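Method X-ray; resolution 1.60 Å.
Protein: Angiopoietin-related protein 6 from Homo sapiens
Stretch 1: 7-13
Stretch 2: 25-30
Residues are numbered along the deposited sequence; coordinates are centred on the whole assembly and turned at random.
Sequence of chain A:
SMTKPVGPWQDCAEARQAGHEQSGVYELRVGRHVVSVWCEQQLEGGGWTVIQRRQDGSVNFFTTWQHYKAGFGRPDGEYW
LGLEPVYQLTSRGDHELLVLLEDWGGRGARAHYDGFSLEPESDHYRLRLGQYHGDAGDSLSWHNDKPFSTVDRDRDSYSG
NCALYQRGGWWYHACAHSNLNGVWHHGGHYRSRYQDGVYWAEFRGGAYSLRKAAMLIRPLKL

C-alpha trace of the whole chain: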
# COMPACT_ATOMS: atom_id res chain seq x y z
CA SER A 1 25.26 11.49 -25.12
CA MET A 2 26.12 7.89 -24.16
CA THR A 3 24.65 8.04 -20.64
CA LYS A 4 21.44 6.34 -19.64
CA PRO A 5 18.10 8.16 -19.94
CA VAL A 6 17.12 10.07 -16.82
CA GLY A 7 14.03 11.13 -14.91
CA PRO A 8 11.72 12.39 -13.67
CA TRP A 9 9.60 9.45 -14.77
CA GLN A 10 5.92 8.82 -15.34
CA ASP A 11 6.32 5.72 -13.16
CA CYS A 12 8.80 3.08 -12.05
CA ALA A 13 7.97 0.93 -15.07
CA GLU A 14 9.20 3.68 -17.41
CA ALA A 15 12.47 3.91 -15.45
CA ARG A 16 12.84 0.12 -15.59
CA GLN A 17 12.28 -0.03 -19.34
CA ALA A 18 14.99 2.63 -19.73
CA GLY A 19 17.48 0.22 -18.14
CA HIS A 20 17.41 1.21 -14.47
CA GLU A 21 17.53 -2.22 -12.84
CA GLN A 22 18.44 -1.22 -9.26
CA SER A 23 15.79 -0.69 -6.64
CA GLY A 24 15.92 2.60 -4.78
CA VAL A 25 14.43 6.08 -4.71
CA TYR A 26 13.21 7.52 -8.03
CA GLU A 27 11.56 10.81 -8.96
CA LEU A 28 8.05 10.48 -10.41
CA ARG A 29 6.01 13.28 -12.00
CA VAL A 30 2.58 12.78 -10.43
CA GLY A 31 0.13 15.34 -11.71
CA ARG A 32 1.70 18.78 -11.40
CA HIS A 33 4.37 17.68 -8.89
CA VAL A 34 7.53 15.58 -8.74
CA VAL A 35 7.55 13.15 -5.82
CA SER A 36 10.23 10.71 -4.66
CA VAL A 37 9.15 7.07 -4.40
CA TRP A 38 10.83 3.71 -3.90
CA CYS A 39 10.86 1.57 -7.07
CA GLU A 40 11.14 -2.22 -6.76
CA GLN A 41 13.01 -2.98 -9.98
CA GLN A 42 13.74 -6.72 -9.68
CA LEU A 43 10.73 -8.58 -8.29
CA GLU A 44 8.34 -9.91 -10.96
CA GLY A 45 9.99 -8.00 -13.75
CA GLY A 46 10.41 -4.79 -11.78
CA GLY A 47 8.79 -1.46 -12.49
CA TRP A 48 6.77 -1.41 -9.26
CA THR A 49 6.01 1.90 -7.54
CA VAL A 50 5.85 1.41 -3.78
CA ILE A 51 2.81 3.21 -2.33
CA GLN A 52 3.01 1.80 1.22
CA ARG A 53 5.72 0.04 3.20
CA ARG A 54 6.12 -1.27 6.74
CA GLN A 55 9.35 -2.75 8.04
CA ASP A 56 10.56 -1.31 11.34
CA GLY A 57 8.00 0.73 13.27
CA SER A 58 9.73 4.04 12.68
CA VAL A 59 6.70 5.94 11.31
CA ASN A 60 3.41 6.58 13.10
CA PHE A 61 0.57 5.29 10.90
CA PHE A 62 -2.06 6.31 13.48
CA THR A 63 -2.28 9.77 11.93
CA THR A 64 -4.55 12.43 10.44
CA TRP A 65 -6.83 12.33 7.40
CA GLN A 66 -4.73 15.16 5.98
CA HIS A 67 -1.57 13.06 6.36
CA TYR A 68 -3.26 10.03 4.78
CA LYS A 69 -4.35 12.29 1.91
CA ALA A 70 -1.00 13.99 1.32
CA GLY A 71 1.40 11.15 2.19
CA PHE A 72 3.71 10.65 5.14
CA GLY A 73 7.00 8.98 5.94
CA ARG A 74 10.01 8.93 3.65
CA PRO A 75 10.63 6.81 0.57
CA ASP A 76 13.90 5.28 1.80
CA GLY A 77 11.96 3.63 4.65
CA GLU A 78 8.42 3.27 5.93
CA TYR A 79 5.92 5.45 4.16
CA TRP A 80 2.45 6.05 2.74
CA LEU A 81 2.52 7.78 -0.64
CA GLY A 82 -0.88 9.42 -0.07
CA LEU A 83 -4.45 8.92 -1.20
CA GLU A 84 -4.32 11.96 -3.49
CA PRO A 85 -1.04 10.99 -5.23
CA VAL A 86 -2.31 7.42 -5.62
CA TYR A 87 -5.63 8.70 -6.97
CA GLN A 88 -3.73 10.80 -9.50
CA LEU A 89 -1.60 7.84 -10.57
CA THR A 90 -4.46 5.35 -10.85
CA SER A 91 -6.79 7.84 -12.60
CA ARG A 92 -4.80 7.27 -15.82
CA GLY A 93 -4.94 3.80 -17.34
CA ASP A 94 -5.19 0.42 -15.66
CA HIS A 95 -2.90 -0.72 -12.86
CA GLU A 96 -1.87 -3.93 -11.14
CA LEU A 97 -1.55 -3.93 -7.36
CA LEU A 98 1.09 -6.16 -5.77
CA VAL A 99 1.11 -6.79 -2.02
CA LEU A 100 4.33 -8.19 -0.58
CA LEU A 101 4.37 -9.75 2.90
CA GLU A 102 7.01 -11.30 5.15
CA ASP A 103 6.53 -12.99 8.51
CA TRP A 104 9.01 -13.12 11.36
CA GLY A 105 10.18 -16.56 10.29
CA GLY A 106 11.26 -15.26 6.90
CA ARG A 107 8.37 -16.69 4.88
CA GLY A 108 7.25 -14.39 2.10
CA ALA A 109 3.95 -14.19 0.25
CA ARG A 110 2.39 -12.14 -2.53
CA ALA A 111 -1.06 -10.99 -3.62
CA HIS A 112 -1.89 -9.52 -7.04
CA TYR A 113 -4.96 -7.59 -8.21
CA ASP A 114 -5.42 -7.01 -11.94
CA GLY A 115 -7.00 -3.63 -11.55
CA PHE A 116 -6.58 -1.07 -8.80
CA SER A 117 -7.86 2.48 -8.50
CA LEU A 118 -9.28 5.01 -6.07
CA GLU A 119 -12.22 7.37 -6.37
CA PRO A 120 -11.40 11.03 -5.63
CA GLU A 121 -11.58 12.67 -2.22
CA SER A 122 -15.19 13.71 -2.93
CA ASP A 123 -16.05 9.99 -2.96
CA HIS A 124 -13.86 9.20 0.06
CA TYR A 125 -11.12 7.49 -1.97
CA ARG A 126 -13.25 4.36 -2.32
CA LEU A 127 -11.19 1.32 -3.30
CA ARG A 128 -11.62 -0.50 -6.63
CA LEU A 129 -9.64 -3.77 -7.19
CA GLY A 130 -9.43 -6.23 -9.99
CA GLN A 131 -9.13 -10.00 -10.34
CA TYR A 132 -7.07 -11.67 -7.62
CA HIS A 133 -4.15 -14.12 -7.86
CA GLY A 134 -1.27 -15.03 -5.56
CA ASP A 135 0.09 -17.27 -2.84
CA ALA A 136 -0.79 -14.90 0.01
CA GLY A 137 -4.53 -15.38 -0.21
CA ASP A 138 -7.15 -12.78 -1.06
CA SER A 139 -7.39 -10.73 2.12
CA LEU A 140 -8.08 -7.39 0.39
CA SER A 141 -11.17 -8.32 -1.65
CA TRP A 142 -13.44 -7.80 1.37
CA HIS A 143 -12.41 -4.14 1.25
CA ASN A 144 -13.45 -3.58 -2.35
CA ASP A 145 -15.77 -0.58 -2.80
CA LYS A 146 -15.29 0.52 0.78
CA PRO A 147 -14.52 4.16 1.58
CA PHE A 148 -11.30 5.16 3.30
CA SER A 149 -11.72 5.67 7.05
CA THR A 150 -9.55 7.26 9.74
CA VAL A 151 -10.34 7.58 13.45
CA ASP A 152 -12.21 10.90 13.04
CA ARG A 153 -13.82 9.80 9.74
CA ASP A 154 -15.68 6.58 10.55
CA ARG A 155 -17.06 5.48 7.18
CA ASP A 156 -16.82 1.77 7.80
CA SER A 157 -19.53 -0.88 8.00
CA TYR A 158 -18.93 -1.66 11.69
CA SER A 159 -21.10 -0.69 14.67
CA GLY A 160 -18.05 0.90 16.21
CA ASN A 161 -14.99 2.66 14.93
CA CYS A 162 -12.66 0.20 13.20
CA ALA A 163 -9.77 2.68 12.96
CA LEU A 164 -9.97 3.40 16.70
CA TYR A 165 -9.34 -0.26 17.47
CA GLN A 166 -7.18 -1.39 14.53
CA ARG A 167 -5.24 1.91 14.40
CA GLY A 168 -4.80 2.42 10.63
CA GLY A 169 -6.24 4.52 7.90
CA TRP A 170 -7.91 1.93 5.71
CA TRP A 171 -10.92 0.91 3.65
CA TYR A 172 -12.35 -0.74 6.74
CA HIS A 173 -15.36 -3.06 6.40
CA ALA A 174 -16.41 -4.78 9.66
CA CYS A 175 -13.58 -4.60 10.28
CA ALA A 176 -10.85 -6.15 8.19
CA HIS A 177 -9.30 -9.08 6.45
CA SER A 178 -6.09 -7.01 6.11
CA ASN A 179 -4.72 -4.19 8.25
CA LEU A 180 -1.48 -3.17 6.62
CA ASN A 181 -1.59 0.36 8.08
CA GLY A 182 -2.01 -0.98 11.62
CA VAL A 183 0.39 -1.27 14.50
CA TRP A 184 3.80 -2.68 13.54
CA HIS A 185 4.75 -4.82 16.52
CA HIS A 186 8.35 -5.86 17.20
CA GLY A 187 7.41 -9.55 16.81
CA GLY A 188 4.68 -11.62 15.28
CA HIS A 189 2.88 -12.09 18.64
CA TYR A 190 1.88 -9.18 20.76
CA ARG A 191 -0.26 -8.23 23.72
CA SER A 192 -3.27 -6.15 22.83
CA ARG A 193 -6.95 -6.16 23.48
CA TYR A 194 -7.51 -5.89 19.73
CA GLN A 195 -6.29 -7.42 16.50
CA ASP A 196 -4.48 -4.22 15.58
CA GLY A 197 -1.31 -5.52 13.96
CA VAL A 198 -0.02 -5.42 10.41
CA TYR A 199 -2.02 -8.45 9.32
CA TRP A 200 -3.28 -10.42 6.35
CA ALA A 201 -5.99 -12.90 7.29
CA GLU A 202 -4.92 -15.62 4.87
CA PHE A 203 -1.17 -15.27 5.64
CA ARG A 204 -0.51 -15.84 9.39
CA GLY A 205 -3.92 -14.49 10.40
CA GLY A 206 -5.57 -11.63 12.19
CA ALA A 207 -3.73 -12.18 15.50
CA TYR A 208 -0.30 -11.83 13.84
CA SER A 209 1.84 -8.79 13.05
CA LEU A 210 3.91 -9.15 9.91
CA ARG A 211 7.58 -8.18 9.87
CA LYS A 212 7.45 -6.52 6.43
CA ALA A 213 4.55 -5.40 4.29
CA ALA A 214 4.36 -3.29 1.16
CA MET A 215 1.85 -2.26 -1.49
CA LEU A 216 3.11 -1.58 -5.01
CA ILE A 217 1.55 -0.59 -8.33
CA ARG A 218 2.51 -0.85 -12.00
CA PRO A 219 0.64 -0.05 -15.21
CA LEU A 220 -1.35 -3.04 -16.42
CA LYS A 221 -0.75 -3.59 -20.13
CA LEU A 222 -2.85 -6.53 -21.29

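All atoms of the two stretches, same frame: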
# COMPACT_ATOMS: atom_id res chain seq x y z
N GLY A 7 15.36 10.76 -15.33
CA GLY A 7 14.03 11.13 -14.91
C GLY A 7 13.88 12.63 -14.93
O GLY A 7 14.76 13.34 -15.42
N PRO A 8 12.78 13.16 -14.36
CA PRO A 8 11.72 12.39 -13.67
C PRO A 8 10.89 11.51 -14.57
O PRO A 8 10.79 11.76 -15.77
CB PRO A 8 10.83 13.48 -13.04
CG PRO A 8 11.70 14.72 -12.99
CD PRO A 8 12.60 14.63 -14.19
N TRP A 9 10.26 10.49 -13.99
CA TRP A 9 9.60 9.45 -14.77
C TRP A 9 8.09 9.50 -14.56
O TRP A 9 7.60 9.95 -13.53
CB TRP A 9 10.12 8.06 -14.37
CG TRP A 9 11.61 7.94 -14.32
CD1 TRP A 9 12.43 8.16 -13.25
CD2 TRP A 9 12.47 7.58 -15.42
NE1 TRP A 9 13.75 7.96 -13.60
CE2 TRP A 9 13.80 7.61 -14.93
CE3 TRP A 9 12.26 7.26 -16.76
CZ2 TRP A 9 14.90 7.30 -15.74
CZ3 TRP A 9 13.36 6.96 -17.57
CH2 TRP A 9 14.66 6.99 -17.05
N GLN A 10 7.36 8.97 -15.54
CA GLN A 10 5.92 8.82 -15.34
C GLN A 10 5.63 7.79 -14.26
O GLN A 10 4.66 7.93 -13.50
CB GLN A 10 5.26 8.41 -16.66
CG GLN A 10 3.75 8.36 -16.53
CD GLN A 10 3.04 8.16 -17.86
OE1 GLN A 10 3.64 8.26 -18.93
NE2 GLN A 10 1.74 7.88 -17.79
N ASP A 11 6.45 6.75 -14.18
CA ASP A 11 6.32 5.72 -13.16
C ASP A 11 7.58 4.86 -13.15
O ASP A 11 8.48 5.01 -13.99
CB ASP A 11 5.07 4.89 -13.41
CG ASP A 11 4.98 4.41 -14.85
OD1 ASP A 11 5.97 3.85 -15.37
OD2 ASP A 11 3.91 4.60 -15.46
N CYS A 12 7.63 3.94 -12.18
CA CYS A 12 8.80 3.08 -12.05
C CYS A 12 8.98 2.18 -13.26
O CYS A 12 10.10 1.85 -13.63
CB CYS A 12 8.68 2.24 -10.77
SG CYS A 12 8.79 3.26 -9.27
N ALA A 13 7.88 1.76 -13.88
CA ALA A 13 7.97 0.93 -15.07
C ALA A 13 8.72 1.65 -16.19
O ALA A 13 9.56 1.05 -16.86
CB ALA A 13 6.57 0.53 -15.53
N VAL A 25 15.31 4.92 -4.64
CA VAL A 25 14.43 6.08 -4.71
C VAL A 25 14.51 6.71 -6.10
O VAL A 25 15.60 7.02 -6.61
CB VAL A 25 14.77 7.11 -3.61
CG1 VAL A 25 13.83 8.31 -3.68
CG2 VAL A 25 14.71 6.47 -2.27
N TYR A 26 13.34 6.89 -6.73
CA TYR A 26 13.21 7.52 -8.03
C TYR A 26 12.25 8.70 -7.93
O TYR A 26 11.38 8.75 -7.05
CB TYR A 26 12.67 6.55 -9.09
CG TYR A 26 13.60 5.43 -9.49
CD1 TYR A 26 13.96 4.43 -8.60
CD2 TYR A 26 14.11 5.36 -10.78
CE1 TYR A 26 14.81 3.40 -8.98
CE2 TYR A 26 14.96 4.33 -11.15
CZ TYR A 26 15.30 3.36 -10.26
OH TYR A 26 16.14 2.33 -10.65
N GLU A 27 12.43 9.65 -8.84
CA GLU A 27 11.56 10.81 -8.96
C GLU A 27 10.46 10.53 -9.98
O GLU A 27 10.75 10.26 -11.15
CB GLU A 27 12.35 12.04 -9.41
CG GLU A 27 13.29 12.63 -8.40
CD GLU A 27 14.02 13.79 -9.04
OE1 GLU A 27 14.68 13.57 -10.08
OE2 GLU A 27 13.86 14.94 -8.58
N LEU A 28 9.21 10.62 -9.54
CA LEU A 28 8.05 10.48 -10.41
C LEU A 28 7.32 11.81 -10.56
O LEU A 28 7.15 12.54 -9.59
CB LEU A 28 7.07 9.45 -9.86
CG LEU A 28 7.56 8.04 -9.57
CD1 LEU A 28 6.31 7.17 -9.37
CD2 LEU A 28 8.44 7.55 -10.70
N ARG A 29 6.84 12.09 -11.77
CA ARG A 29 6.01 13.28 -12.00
C ARG A 29 4.56 12.84 -11.87
O ARG A 29 4.01 12.20 -12.76
CB ARG A 29 6.27 13.91 -13.37
CG ARG A 29 5.33 15.11 -13.67
CD ARG A 29 5.85 15.95 -14.84
NE ARG A 29 7.16 16.52 -14.52
CZ ARG A 29 8.28 16.29 -15.19
NH1 ARG A 29 8.29 15.49 -16.26
NH2 ARG A 29 9.41 16.85 -14.79
N VAL A 30 3.95 13.17 -10.74
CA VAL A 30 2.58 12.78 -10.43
C VAL A 30 1.73 14.04 -10.47
O VAL A 30 1.82 14.89 -9.58
CB VAL A 30 2.48 12.07 -9.08
CG1 VAL A 30 1.03 11.60 -8.86
CG2 VAL A 30 3.44 10.88 -9.03
O HOH W 1 2.76 9.96 -13.58

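A loop can be fastened to the edge of a β-strand by very few hydrogen bonds, provided that the facing backbone donors and acceptors find partners and the side chains fill the space around them. The N-terminal segment of angiopoietin-related protein 6 illustrates the principle. Residues 7-13 run from a loop into the start of a helix, and the loop meets strand 25-30 at a single β-bridge, where the CA atoms of Trp9 and Leu28 lie 4.7 Å apart.

Two hydrogen bonds define the bridge, and Trp9 supplies one partner to each. Its amide donates to the strand, with Trp9 N 2.9 Å from Glu27 O at an N-H...O angle of 163°; its carbonyl accepts in return, with Arg29 N 2.9 Å from Trp9 O at 161°. Both are of normal length and nearly straight. The same carbonyl also receives a CA-H...O contact, Leu28 CA lying 3.2 Å from Trp9 O.

Beyond Trp9 the backbones diverge, and direct pairing gives way to water. Gln10 O and Arg29 O are 4.4 Å apart, and two carbonyls cannot satisfy each other. Water 1 resolves this by donating to both, at 2.8 Å from its O to Gln10 O and 2.7 Å to Arg29 O. The CA-to-CB bond of Gln10 points away from the strand, and the residue is exposed, as suits a polar amide. So does that of Asp11; at the N-cap position, its side chain caps a backbone N just past the stretch.

Side chains close the contact, which buries 482 Å² in all. The indole of Trp9, buried with chi1 near -49°, approaches the Tyr26 ring obliquely: the five-membered ring and the phenol have centroids 5.9 Å apart and planes at 59°. Trp9 NE1 lies near the plane of the Tyr26 ring, at its edge, 3.9 Å from Tyr26 CD2. Tyr26 thus offers carbon surface here, while its OH is hydrogen-bonded elsewhere in the structure. Leu28, also buried, starts sideways, but its end comes nearer, placing CD2 4.1 Å from Trp9 CB and 3.7 Å from Asp11 CA.

At the more exposed margin, Pro8 follows a cis peptide bond, and the CA-to-CB bond of Pro8 points toward the strand. Its ring packs against Arg29, with Pro8 CG 3.6 Å from Arg29 NH2 and Pro8 CB over one face of the guanidinium. Proline has no amide hydrogen to satisfy, and the flat cation can cover it while remaining exposed.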